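Local coordinates for protein 6-carboxyhexanoate--CoA ligase (Aquifex aeolicus, PDB 5TVA) that belongs to the 6-carboxyhexanoate--CoA ligase (BioW) family and binds adenosine monophosphate and coenzyme A in a mixed alpha/beta fold, at residues L63-R77 / G194-E207. Sequence-based numbering, arbitrary orientation.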
loop_
_atom_site.group_PDB
_atom_site.type_symbol
_atom_site.label_atom_id
_atom_site.label_comp_id
_atom_site.label_asym_id
_atom_site.label_seq_id
_atom_site.Cartn_x
_atom_site.Cartn_y
_atom_site.Cartn_z
ATOM N N LEU A 63 -10.177 -5.285 9.782
ATOM C CA LEU A 63 -10.882 -4.361 8.913
ATOM C C LEU A 63 -12.027 -5.072 8.206
ATOM O O LEU A 63 -11.910 -6.239 7.826
ATOM C CB LEU A 63 -9.941 -3.773 7.865
ATOM C CG LEU A 63 -8.744 -2.916 8.250
ATOM C CD1 LEU A 63 -8.006 -2.532 6.979
ATOM C CD2 LEU A 63 -9.197 -1.680 9.011
ATOM N N LYS A 64 -13.132 -4.356 8.033
ATOM C CA LYS A 64 -14.228 -4.812 7.194
ATOM C C LYS A 64 -13.904 -4.535 5.730
ATOM O O LYS A 64 -13.389 -3.465 5.383
ATOM C CB LYS A 64 -15.526 -4.101 7.591
ATOM C CG LYS A 64 -16.518 -4.961 8.358
ATOM C CD LYS A 64 -15.820 -5.920 9.323
ATOM C CE LYS A 64 -16.727 -7.103 9.649
ATOM N NZ LYS A 64 -16.042 -8.116 10.499
ATOM N N ILE A 65 -14.198 -5.501 4.869
ATOM C CA ILE A 65 -13.955 -5.359 3.437
ATOM C C ILE A 65 -15.280 -5.121 2.736
ATOM O O ILE A 65 -16.290 -5.747 3.072
ATOM C CB ILE A 65 -13.245 -6.599 2.851
ATOM C CG1 ILE A 65 -12.018 -6.961 3.691
ATOM C CG2 ILE A 65 -12.865 -6.366 1.367
ATOM C CD1 ILE A 65 -11.238 -8.121 3.139
ATOM N N SER A 66 -15.274 -4.223 1.754
ATOM C CA SER A 66 -16.443 -3.987 0.918
ATOM C C SER A 66 -15.968 -3.581 -0.466
ATOM O O SER A 66 -14.795 -3.241 -0.676
ATOM C CB SER A 66 -17.369 -2.912 1.501
ATOM O OG SER A 66 -16.749 -1.635 1.489
ATOM N N THR A 67 -16.909 -3.600 -1.409
ATOM C CA THR A 67 -16.601 -3.514 -2.829
ATOM C C THR A 67 -17.654 -2.667 -3.534
ATOM O O THR A 67 -18.850 -2.821 -3.273
ATOM C CB THR A 67 -16.545 -4.925 -3.434
ATOM O OG1 THR A 67 -15.567 -5.702 -2.721
ATOM C CG2 THR A 67 -16.205 -4.872 -4.915
ATOM N N TYR A 68 -17.209 -1.773 -4.425
ATOM C CA TYR A 68 -18.114 -0.852 -5.098
ATOM C C TYR A 68 -17.683 -0.642 -6.542
ATOM O O TYR A 68 -16.491 -0.477 -6.830
ATOM C CB TYR A 68 -18.183 0.497 -4.365
ATOM C CG TYR A 68 -18.808 0.374 -2.998
ATOM C CD1 TYR A 68 -20.187 0.463 -2.830
ATOM C CD2 TYR A 68 -18.025 0.116 -1.881
ATOM C CE1 TYR A 68 -20.767 0.330 -1.583
ATOM C CE2 TYR A 68 -18.595 -0.025 -0.623
ATOM C CZ TYR A 68 -19.966 0.092 -0.478
ATOM O OH TYR A 68 -20.539 -0.042 0.769
ATOM N N SER A 69 -18.674 -0.642 -7.440
ATOM C CA SER A 69 -18.466 -0.483 -8.872
ATOM C C SER A 69 -19.179 0.767 -9.377
ATOM O O SER A 69 -20.249 1.142 -8.892
ATOM C CB SER A 69 -18.966 -1.717 -9.641
ATOM O OG SER A 69 -18.621 -2.920 -8.957
ATOM N N PHE A 70 -18.570 1.413 -10.359
ATOM C CA PHE A 70 -19.060 2.671 -10.892
ATOM C C PHE A 70 -18.833 2.661 -12.393
ATOM O O PHE A 70 -18.146 1.790 -12.936
ATOM C CB PHE A 70 -18.366 3.877 -10.229
ATOM C CG PHE A 70 -18.680 4.003 -8.774
ATOM C CD1 PHE A 70 -19.829 4.652 -8.357
ATOM C CD2 PHE A 70 -17.864 3.414 -7.825
ATOM C CE1 PHE A 70 -20.147 4.739 -7.016
ATOM C CE2 PHE A 70 -18.178 3.489 -6.480
ATOM C CZ PHE A 70 -19.324 4.150 -6.076
ATOM N N LYS A 71 -19.415 3.638 -13.072
ATOM C CA LYS A 71 -19.398 3.648 -14.521
ATOM C C LYS A 71 -18.484 4.713 -15.113
ATOM O O LYS A 71 -18.330 4.760 -16.339
ATOM C CB LYS A 71 -20.837 3.795 -15.040
ATOM C CG LYS A 71 -21.769 2.687 -14.511
ATOM C CD LYS A 71 -21.058 1.335 -14.502
ATOM C CE LYS A 71 -21.769 0.316 -13.646
ATOM N NZ LYS A 71 -21.281 0.329 -12.231
ATOM N N SER A 72 -17.856 5.545 -14.281
ATOM C CA SER A 72 -16.811 6.454 -14.740
ATOM C C SER A 72 -15.841 6.726 -13.597
ATOM O O SER A 72 -16.235 6.668 -12.426
ATOM C CB SER A 72 -17.397 7.775 -15.264
ATOM O OG SER A 72 -18.020 8.512 -14.227
ATOM N N PRO A 73 -14.568 7.002 -13.898
ATOM C CA PRO A 73 -13.631 7.374 -12.821
ATOM C C PRO A 73 -14.063 8.597 -12.029
ATOM O O PRO A 73 -13.816 8.652 -10.816
ATOM C CB PRO A 73 -12.313 7.613 -13.572
ATOM C CG PRO A 73 -12.426 6.743 -14.803
ATOM C CD PRO A 73 -13.886 6.797 -15.190
ATOM N N GLU A 74 -14.709 9.575 -12.674
ATOM C CA GLU A 74 -15.215 10.738 -11.950
ATOM C C GLU A 74 -16.195 10.323 -10.861
ATOM O O GLU A 74 -16.233 10.932 -9.783
ATOM C CB GLU A 74 -15.879 11.732 -12.909
ATOM C CG GLU A 74 -15.020 12.209 -14.089
ATOM C CD GLU A 74 -14.700 11.126 -15.121
ATOM O OE1 GLU A 74 -15.326 10.045 -15.087
ATOM O OE2 GLU A 74 -13.803 11.355 -15.963
ATOM N N GLU A 75 -16.993 9.289 -11.121
ATOM C CA GLU A 75 -17.957 8.819 -10.134
ATOM C C GLU A 75 -17.287 7.984 -9.056
ATOM O O GLU A 75 -17.719 7.991 -7.897
ATOM C CB GLU A 75 -19.050 8.005 -10.822
ATOM C CG GLU A 75 -19.933 8.830 -11.744
ATOM C CD GLU A 75 -20.848 7.970 -12.592
ATOM O OE1 GLU A 75 -20.358 6.978 -13.189
ATOM O OE2 GLU A 75 -22.059 8.283 -12.647
ATOM N N ALA A 76 -16.248 7.238 -9.432
ATOM C CA ALA A 76 -15.514 6.450 -8.454
ATOM C C ALA A 76 -14.715 7.352 -7.520
ATOM O O ALA A 76 -14.670 7.121 -6.305
ATOM C CB ALA A 76 -14.605 5.456 -9.176
ATOM N N ARG A 77 -14.103 8.400 -8.072
ATOM C CA ARG A 77 -13.381 9.364 -7.257
ATOM C C ARG A 77 -14.330 10.209 -6.416
ATOM O O ARG A 77 -13.981 10.607 -5.300
ATOM C CB ARG A 77 -12.513 10.241 -8.152
ATOM C CG ARG A 77 -11.540 9.438 -8.988
ATOM C CD ARG A 77 -10.729 10.317 -9.914
ATOM N NE ARG A 77 -9.718 9.538 -10.622
ATOM C CZ ARG A 77 -9.008 9.998 -11.648
ATOM N NH1 ARG A 77 -9.209 11.229 -12.088
ATOM N NH2 ARG A 77 -8.107 9.229 -12.238
ATOM N N GLY A 194 -9.531 2.897 6.237
ATOM C CA GLY A 194 -9.501 3.590 7.514
ATOM C C GLY A 194 -10.086 2.661 8.549
ATOM O O GLY A 194 -10.653 1.611 8.220
ATOM N N LYS A 195 -9.923 3.044 9.818
ATOM C CA LYS A 195 -10.366 2.137 10.873
ATOM C C LYS A 195 -11.888 2.062 10.945
ATOM O O LYS A 195 -12.434 1.020 11.333
ATOM C CB LYS A 195 -9.769 2.547 12.226
ATOM C CG LYS A 195 -8.356 2.044 12.434
ATOM C CD LYS A 195 -7.796 2.377 13.806
ATOM C CE LYS A 195 -6.336 1.957 13.883
ATOM N NZ LYS A 195 -5.725 2.156 15.232
ATOM N N GLU A 196 -12.590 3.128 10.543
ATOM C CA GLU A 196 -14.052 3.131 10.575
ATOM C C GLU A 196 -14.668 2.635 9.277
ATOM O O GLU A 196 -15.673 1.920 9.308
ATOM C CB GLU A 196 -14.594 4.538 10.878
ATOM C CG GLU A 196 -13.805 5.339 11.908
ATOM C CD GLU A 196 -13.754 4.703 13.288
ATOM O OE1 GLU A 196 -14.039 3.492 13.434
ATOM O OE2 GLU A 196 -13.416 5.428 14.242
ATOM N N ILE A 197 -14.107 3.015 8.127
ATOM C CA ILE A 197 -14.707 2.625 6.857
ATOM C C ILE A 197 -14.211 1.273 6.373
ATOM O O ILE A 197 -14.712 0.770 5.353
ATOM C CB ILE A 197 -14.444 3.689 5.774
ATOM C CG1 ILE A 197 -12.940 3.868 5.559
ATOM C CG2 ILE A 197 -15.117 4.996 6.156
ATOM C CD1 ILE A 197 -12.567 4.736 4.350
ATOM N N GLY A 198 -13.244 0.669 7.068
ATOM C CA GLY A 198 -12.688 -0.604 6.669
ATOM C C GLY A 198 -11.833 -0.453 5.429
ATOM O O GLY A 198 -11.188 0.578 5.200
ATOM N N TYR A 199 -11.833 -1.505 4.605
ATOM C CA TYR A 199 -11.086 -1.551 3.351
ATOM C C TYR A 199 -12.108 -1.534 2.218
ATOM O O TYR A 199 -12.899 -2.477 2.065
ATOM C CB TYR A 199 -10.187 -2.787 3.318
ATOM C CG TYR A 199 -9.389 -3.002 2.043
ATOM C CD1 TYR A 199 -8.205 -2.312 1.819
ATOM C CD2 TYR A 199 -9.808 -3.916 1.072
ATOM C CE1 TYR A 199 -7.456 -2.510 0.662
ATOM C CE2 TYR A 199 -9.064 -4.118 -0.096
ATOM C CZ TYR A 199 -7.886 -3.417 -0.290
ATOM O OH TYR A 199 -7.125 -3.592 -1.439
ATOM N N VAL A 200 -12.099 -0.460 1.434
ATOM C CA VAL A 200 -13.187 -0.153 0.512
ATOM C C VAL A 200 -12.628 -0.196 -0.906
ATOM O O VAL A 200 -11.929 0.723 -1.340
ATOM C CB VAL A 200 -13.835 1.200 0.831
ATOM C CG1 VAL A 200 -15.082 1.389 0.008
ATOM C CG2 VAL A 200 -14.190 1.252 2.304
ATOM N N ARG A 201 -12.942 -1.267 -1.640
ATOM C CA ARG A 201 -12.417 -1.456 -2.990
ATOM C C ARG A 201 -13.321 -0.764 -3.998
ATOM O O ARG A 201 -14.544 -0.880 -3.922
ATOM C CB ARG A 201 -12.302 -2.945 -3.288
ATOM C CG ARG A 201 -11.941 -3.742 -2.032
ATOM C CD ARG A 201 -11.834 -5.218 -2.302
ATOM N NE ARG A 201 -11.122 -5.466 -3.547
ATOM C CZ ARG A 201 -11.645 -6.123 -4.577
ATOM N NH1 ARG A 201 -12.879 -6.606 -4.486
ATOM N NH2 ARG A 201 -10.928 -6.310 -5.679
ATOM N N ILE A 202 -12.726 -0.015 -4.924
ATOM C CA ILE A 202 -13.491 0.928 -5.730
ATOM C C ILE A 202 -12.996 0.889 -7.172
ATOM O O ILE A 202 -11.823 1.179 -7.435
ATOM C CB ILE A 202 -13.396 2.352 -5.164
ATOM C CG1 ILE A 202 -14.139 2.415 -3.824
ATOM C CG2 ILE A 202 -13.926 3.367 -6.168
ATOM C CD1 ILE A 202 -13.871 3.671 -3.017
ATOM N N THR A 203 -13.895 0.543 -8.105
ATOM C CA THR A 203 -13.573 0.446 -9.540
ATOM C C THR A 203 -14.537 1.276 -10.390
ATOM O O THR A 203 -15.746 1.258 -10.149
ATOM C CB THR A 203 -13.639 -1.014 -10.051
ATOM O OG1 THR A 203 -13.387 -1.920 -8.969
ATOM C CG2 THR A 203 -12.621 -1.254 -11.156
ATOM N N PRO A 204 -14.011 2.010 -11.385
ATOM C CA PRO A 204 -12.585 2.224 -11.630
ATOM C C PRO A 204 -12.125 3.627 -11.227
ATOM O O PRO A 204 -12.827 4.610 -11.477
ATOM C CB PRO A 204 -12.475 2.035 -13.141
ATOM C CG PRO A 204 -13.792 2.601 -13.654
ATOM C CD PRO A 204 -14.822 2.425 -12.548
ATOM N N LEU A 205 -10.948 3.722 -10.617
ATOM C CA LEU A 205 -10.402 5.016 -10.234
ATOM C C LEU A 205 -9.516 5.631 -11.318
ATOM O O LEU A 205 -8.996 6.740 -11.124
ATOM C CB LEU A 205 -9.645 4.890 -8.902
ATOM C CG LEU A 205 -10.542 4.729 -7.665
ATOM C CD1 LEU A 205 -9.765 4.301 -6.417
ATOM C CD2 LEU A 205 -11.260 6.039 -7.407
ATOM N N LYS A 206 -9.354 4.957 -12.458
ATOM C CA LYS A 206 -8.750 5.575 -13.633
ATOM C C LYS A 206 -9.229 4.855 -14.884
ATOM O O LYS A 206 -9.711 3.717 -14.833
ATOM C CB LYS A 206 -7.220 5.547 -13.584
ATOM C CG LYS A 206 -6.636 4.149 -13.695
ATOM C CD LYS A 206 -5.145 4.191 -13.913
ATOM C CE LYS A 206 -4.522 2.857 -13.593
ATOM N NZ LYS A 206 -3.053 2.929 -13.761
ATOM N N GLU A 207 -9.056 5.536 -16.015
ATOM C CA GLU A 207 -9.292 4.917 -17.311
ATOM C C GLU A 207 -8.226 3.870 -17.598
ATOM O O GLU A 207 -7.040 4.086 -17.337
ATOM C CB GLU A 207 -9.297 5.972 -18.413
ATOM C CG GLU A 207 -10.514 5.883 -19.324
ATOM C CD GLU A 207 -11.815 6.014 -18.565
ATOM O OE1 GLU A 207 -12.520 4.983 -18.415
ATOM O OE2 GLU A 207 -12.122 7.150 -18.124
HETATM O O HOH W 1 -15.323 -2.136 4.510
#
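Arg77 NE and NH2 both donate hydrogen bonds to the backbone oxygen of Leu205, each 2.9 Å from Leu205 O. This oxygen approaches the edge of the guanidinium group near its plane. The Arg77 chain is extended from CG to NE (chi2 177°, chi3 175°), which carries the group from the helix to this carbonyl. Ser72 N-caps helix 73-85 through a weak bond from Glu75 N to its OG.

Strands 65-69 and 198-203 are joined by a parallel ladder. Tyr199 N donates to Lys64 O, and Ser66 N to Tyr199 O (3.0 Å). Arg201 N then bonds Ser66 O, Tyr68 N bonds Arg201 O, and Thr203 N bonds Tyr68 O. A weak bond from Phe70 N to Thr203 O ends the series. Arg201 lies alongside Thr67, and a bend at chi3 (43°) turns its guanidinium group so that NH1 makes a weak hydrogen bond to Thr67 OG1 (3.3 Å).

On the same face, Ile65 CG2 meets the edge of the Tyr199 ring, in its plane, at CD2 (3.9 Å). Helix 158-173 covers this pair through Leu164. On the other face, Val200 CG1 packs obliquely against Tyr68 CD2 (3.7 Å). Ala76 CB sits 3.7 Å from Ile202 CG2 and also touches Leu205 CD2. Phe79 meets the rings of both Tyr68 and Phe70 on this side. Beyond the strands, Pro73 CG and CD rest against Glu207 OE2 (both 3.4 Å), the Glu207 side chain running across the proline ring.

Strand 65-69 lies at one edge of a six-stranded mixed sheet, paired in parallel with 198-203, and the helix that follows it packs back on that neighbour.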